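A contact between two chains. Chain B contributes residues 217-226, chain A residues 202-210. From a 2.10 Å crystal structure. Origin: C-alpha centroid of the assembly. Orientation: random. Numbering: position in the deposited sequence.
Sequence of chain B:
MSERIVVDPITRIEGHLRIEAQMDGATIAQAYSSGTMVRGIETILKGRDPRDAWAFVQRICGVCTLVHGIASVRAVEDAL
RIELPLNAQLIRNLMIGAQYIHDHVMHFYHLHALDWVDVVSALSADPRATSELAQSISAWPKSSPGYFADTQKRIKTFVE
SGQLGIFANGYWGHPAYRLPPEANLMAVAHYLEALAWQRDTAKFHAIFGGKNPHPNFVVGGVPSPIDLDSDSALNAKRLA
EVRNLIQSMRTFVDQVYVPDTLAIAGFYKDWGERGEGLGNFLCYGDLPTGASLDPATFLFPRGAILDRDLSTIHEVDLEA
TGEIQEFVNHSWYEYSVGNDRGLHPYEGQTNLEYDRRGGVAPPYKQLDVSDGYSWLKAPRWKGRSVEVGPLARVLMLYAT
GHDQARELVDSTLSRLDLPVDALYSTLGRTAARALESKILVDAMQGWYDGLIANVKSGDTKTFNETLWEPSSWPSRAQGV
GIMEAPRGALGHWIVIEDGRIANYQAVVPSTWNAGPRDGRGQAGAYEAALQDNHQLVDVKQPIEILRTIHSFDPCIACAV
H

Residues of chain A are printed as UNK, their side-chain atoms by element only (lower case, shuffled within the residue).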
# COMPACT_ATOMS: atom_id res chain seq x y z
N PHE B 217 -6.50 -0.76 -14.93
CA PHE B 217 -7.29 0.44 -15.16
C PHE B 217 -7.15 0.81 -16.61
O PHE B 217 -6.33 0.26 -17.28
CB PHE B 217 -6.80 1.61 -14.29
CG PHE B 217 -6.97 1.35 -12.85
CD1 PHE B 217 -8.19 1.63 -12.24
CD2 PHE B 217 -5.98 0.65 -12.14
CE1 PHE B 217 -8.41 1.21 -10.92
CE2 PHE B 217 -6.13 0.30 -10.82
CZ PHE B 217 -7.35 0.57 -10.19
N VAL B 218 -8.05 1.62 -17.15
CA VAL B 218 -7.74 2.23 -18.44
C VAL B 218 -8.11 3.70 -18.45
O VAL B 218 -9.12 4.12 -17.83
CB VAL B 218 -8.49 1.63 -19.66
CG1 VAL B 218 -7.85 0.45 -20.09
CG2 VAL B 218 -9.94 1.36 -19.33
N VAL B 219 -7.38 4.45 -19.28
CA VAL B 219 -7.71 5.84 -19.44
C VAL B 219 -9.03 5.93 -20.23
O VAL B 219 -9.10 5.42 -21.35
CB VAL B 219 -6.64 6.55 -20.31
CG1 VAL B 219 -7.21 7.98 -20.73
CG2 VAL B 219 -5.36 6.64 -19.51
N GLY B 220 -10.02 6.64 -19.70
CA GLY B 220 -11.27 6.74 -20.42
C GLY B 220 -12.38 5.83 -19.90
O GLY B 220 -13.50 5.89 -20.40
N GLY B 221 -12.11 4.97 -18.92
CA GLY B 221 -13.21 4.13 -18.36
C GLY B 221 -12.69 3.02 -17.49
O GLY B 221 -11.71 3.26 -16.77
N VAL B 222 -13.32 1.84 -17.52
CA VAL B 222 -12.79 0.64 -16.86
C VAL B 222 -12.65 -0.44 -17.91
O VAL B 222 -13.35 -0.41 -18.94
CB VAL B 222 -13.69 0.17 -15.68
CG1 VAL B 222 -13.72 1.29 -14.58
CG2 VAL B 222 -15.19 -0.16 -16.20
N PRO B 223 -11.66 -1.35 -17.72
CA PRO B 223 -11.46 -2.35 -18.79
C PRO B 223 -12.54 -3.43 -18.76
O PRO B 223 -12.73 -4.12 -19.74
CB PRO B 223 -10.06 -2.98 -18.47
CG PRO B 223 -9.65 -2.46 -17.14
CD PRO B 223 -10.65 -1.43 -16.64
N SER B 224 -13.24 -3.61 -17.64
CA SER B 224 -14.21 -4.72 -17.53
C SER B 224 -15.56 -4.38 -18.18
O SER B 224 -16.29 -3.55 -17.67
CB SER B 224 -14.50 -4.90 -16.05
OG SER B 224 -14.92 -3.67 -15.47
N PRO B 225 -15.93 -5.04 -19.29
CA PRO B 225 -17.20 -4.64 -19.90
C PRO B 225 -18.38 -5.32 -19.21
O PRO B 225 -18.19 -6.25 -18.38
CB PRO B 225 -17.07 -5.15 -21.37
CG PRO B 225 -16.05 -6.29 -21.26
CD PRO B 225 -15.19 -6.06 -20.05
N ILE B 226 -19.59 -4.84 -19.51
CA ILE B 226 -20.82 -5.36 -18.92
C ILE B 226 -21.62 -5.94 -20.07
O ILE B 226 -21.83 -5.27 -21.12
CB ILE B 226 -21.63 -4.20 -18.26
CG1 ILE B 226 -20.85 -3.61 -17.04
CG2 ILE B 226 -22.98 -4.72 -17.87
CD1 ILE B 226 -21.40 -2.22 -16.58
N UNK A 202 -11.82 -2.23 -28.81
CA UNK A 202 -11.77 -1.29 -27.69
C UNK A 202 -12.14 -2.12 -26.48
O UNK A 202 -12.43 -3.31 -26.65
c UNK A 202 -12.77 -0.13 -27.90
o UNK A 202 -14.07 -0.62 -27.62
N UNK A 203 -12.18 -1.51 -25.30
CA UNK A 203 -12.51 -2.19 -24.06
C UNK A 203 -13.97 -2.52 -23.85
O UNK A 203 -14.32 -3.34 -22.93
c UNK A 203 -9.58 -2.37 -22.65
c UNK A 203 -10.42 -1.32 -23.00
c UNK A 203 -7.69 -1.18 -23.46
c UNK A 203 -9.86 -0.17 -23.60
c UNK A 203 -8.52 -0.10 -23.79
c UNK A 203 -8.21 -2.29 -22.88
c UNK A 203 -11.88 -1.44 -22.86
N UNK A 204 -14.86 -1.93 -24.66
CA UNK A 204 -16.25 -2.37 -24.51
C UNK A 204 -17.02 -2.49 -25.84
O UNK A 204 -18.23 -2.41 -25.82
c UNK A 204 -17.01 -1.42 -23.54
o UNK A 204 -17.99 0.82 -23.51
c UNK A 204 -17.20 0.01 -24.12
o UNK A 204 -16.62 0.29 -25.20
N UNK A 205 -16.34 -2.70 -26.97
CA UNK A 205 -17.09 -3.04 -28.17
C UNK A 205 -17.64 -4.46 -28.11
O UNK A 205 -17.49 -5.13 -27.12
c UNK A 205 -16.27 -2.83 -29.45
o UNK A 205 -14.41 -3.86 -30.60
o UNK A 205 -14.79 -4.48 -28.53
c UNK A 205 -15.05 -3.77 -29.53
N UNK A 206 -18.30 -4.91 -29.18
CA UNK A 206 -18.89 -6.26 -29.22
C UNK A 206 -17.84 -7.34 -28.88
O UNK A 206 -18.10 -8.21 -28.07
c UNK A 206 -21.42 -8.04 -29.70
o UNK A 206 -21.95 -9.18 -29.63
o UNK A 206 -21.83 -7.08 -28.99
c UNK A 206 -20.23 -7.86 -30.70
c UNK A 206 -19.55 -6.51 -30.61
N UNK A 207 -16.64 -7.27 -29.44
CA UNK A 207 -15.61 -8.28 -29.22
C UNK A 207 -15.20 -8.27 -27.74
O UNK A 207 -15.03 -9.32 -27.14
N UNK A 208 -15.05 -7.09 -27.13
CA UNK A 208 -14.68 -7.05 -25.71
C UNK A 208 -15.76 -7.73 -24.89
O UNK A 208 -15.45 -8.51 -23.99
c UNK A 208 -14.49 -5.54 -25.21
N UNK A 209 -17.02 -7.42 -25.18
CA UNK A 209 -18.13 -7.96 -24.34
C UNK A 209 -18.24 -9.43 -24.50
O UNK A 209 -18.64 -10.12 -23.56
c UNK A 209 -21.28 -3.93 -24.93
c UNK A 209 -19.64 -5.88 -24.35
n UNK A 209 -21.16 -3.44 -23.63
c UNK A 209 -19.49 -7.37 -24.75
c UNK A 209 -21.00 -5.42 -24.96
N UNK A 210 -17.87 -9.93 -25.68
CA UNK A 210 -17.97 -11.35 -25.97
C UNK A 210 -16.70 -12.14 -25.61
O UNK A 210 -16.68 -13.36 -25.79
o UNK A 210 -20.78 -12.97 -27.48
c UNK A 210 -18.23 -11.59 -27.46
n UNK A 210 -21.62 -11.14 -26.52
c UNK A 210 -19.58 -10.97 -27.87
c UNK A 210 -20.73 -11.78 -27.29
O HOH W 1 -14.88 -1.79 -20.65
O HOH W 2 -19.39 -2.51 -21.31

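Position 202 carries one side-chain carbon followed by one oxygen, and it touches nothing on chain B. A two-atom side chain ending in oxygen is serine, Ser A202. Its short hydroxyl serves its own chain, where OG accepts two weak hydrogen bonds, from the backbone nitrogens of positions 204 and 205.

Position 203 has one carbon leading to a ring of six carbons, with no heteroatom. Its CA-to-CB bond points toward chain B, and the ring meets Val B218 and Pro B223. This is phenylalanine, Phe A203, whose flat apolar ring is well suited to packing against aliphatic groups. Val B218 CG1 lies over one face, 3.8 Å from the centroid of the Phe A203 ring and only 12° off its normal, a CH-pi contact; the closest ring atom, Phe A203 CZ, is 3.7 Å from Val B218 CG1. Pro B223 CB approaches obliquely, 4.3 Å from Phe A203 CD1.

Position 204 has two carbons, the second bearing two oxygens, which makes it a short carboxylate. Its CB is 4.3 Å from Pro B225 CB, but the forked end leads away from the apolar proline. This is aspartate, Asp A204, and its OD2 is hydrogen-bonded elsewhere in the structure.

Position 205 repeats the same pattern of two carbons and a forked pair of oxygens, without contact to chain B. This is Asp A205, placed right before a helix. The short carboxylate can reach forward to an amide of the first turn: Asp A205 OD1 accepts from the backbone N of position 208 at 3.0 Å, a capping bond.

Position 206 shows three carbons, the third carrying two oxygens, and is out of reach of chain B: glutamate, Glu A206. Exposed, it can keep its charge in solvent.

Position 207 has no side-chain atoms and does not touch chain B. It is therefore glycine, Gly A207, and lies buried in the helix.

Position 208 has a single carbon, which points toward chain B and meets Pro B225 CG, CB to CG, at 4.3 Å, while the backbone O of 208 comes within 3.6 Å of Pro B225 CG. One carbon alone means alanine, Ala A208. The small side chain suits a helix lying this near the proline ring.

Position 209 is four carbons in a row ending in nitrogen, the chain passing Pro B225 and its tip reaching Ile B226 O: lysine, Lys A209. The chain's length lets Lys A209 CG pack 4.0 Å from Pro B225 CB while Lys A209 NZ extends to donate a hydrogen bond to Ile B226 O at 3.2 Å.

Position 210 has three carbons, the third bearing one oxygen and one nitrogen, an amide, and it points away from chain B: glutamine, Gln A210. Its NE2 is hydrogen-bonded to a residue adjoining the stretches.

The contact is mainly apolar, with Pro B225 among Phe A203 O, Asp A204, Ala A208 and Lys A209, and Phe A203 packed against Val B218. The direct hydrogen bond comes from Lys A209. Water 1 adds a bridge, donating to Phe A203 O at 2.8 Å and Val B222 O at 2.7 Å.

Chain A (202-210) SFDDEGAKQ
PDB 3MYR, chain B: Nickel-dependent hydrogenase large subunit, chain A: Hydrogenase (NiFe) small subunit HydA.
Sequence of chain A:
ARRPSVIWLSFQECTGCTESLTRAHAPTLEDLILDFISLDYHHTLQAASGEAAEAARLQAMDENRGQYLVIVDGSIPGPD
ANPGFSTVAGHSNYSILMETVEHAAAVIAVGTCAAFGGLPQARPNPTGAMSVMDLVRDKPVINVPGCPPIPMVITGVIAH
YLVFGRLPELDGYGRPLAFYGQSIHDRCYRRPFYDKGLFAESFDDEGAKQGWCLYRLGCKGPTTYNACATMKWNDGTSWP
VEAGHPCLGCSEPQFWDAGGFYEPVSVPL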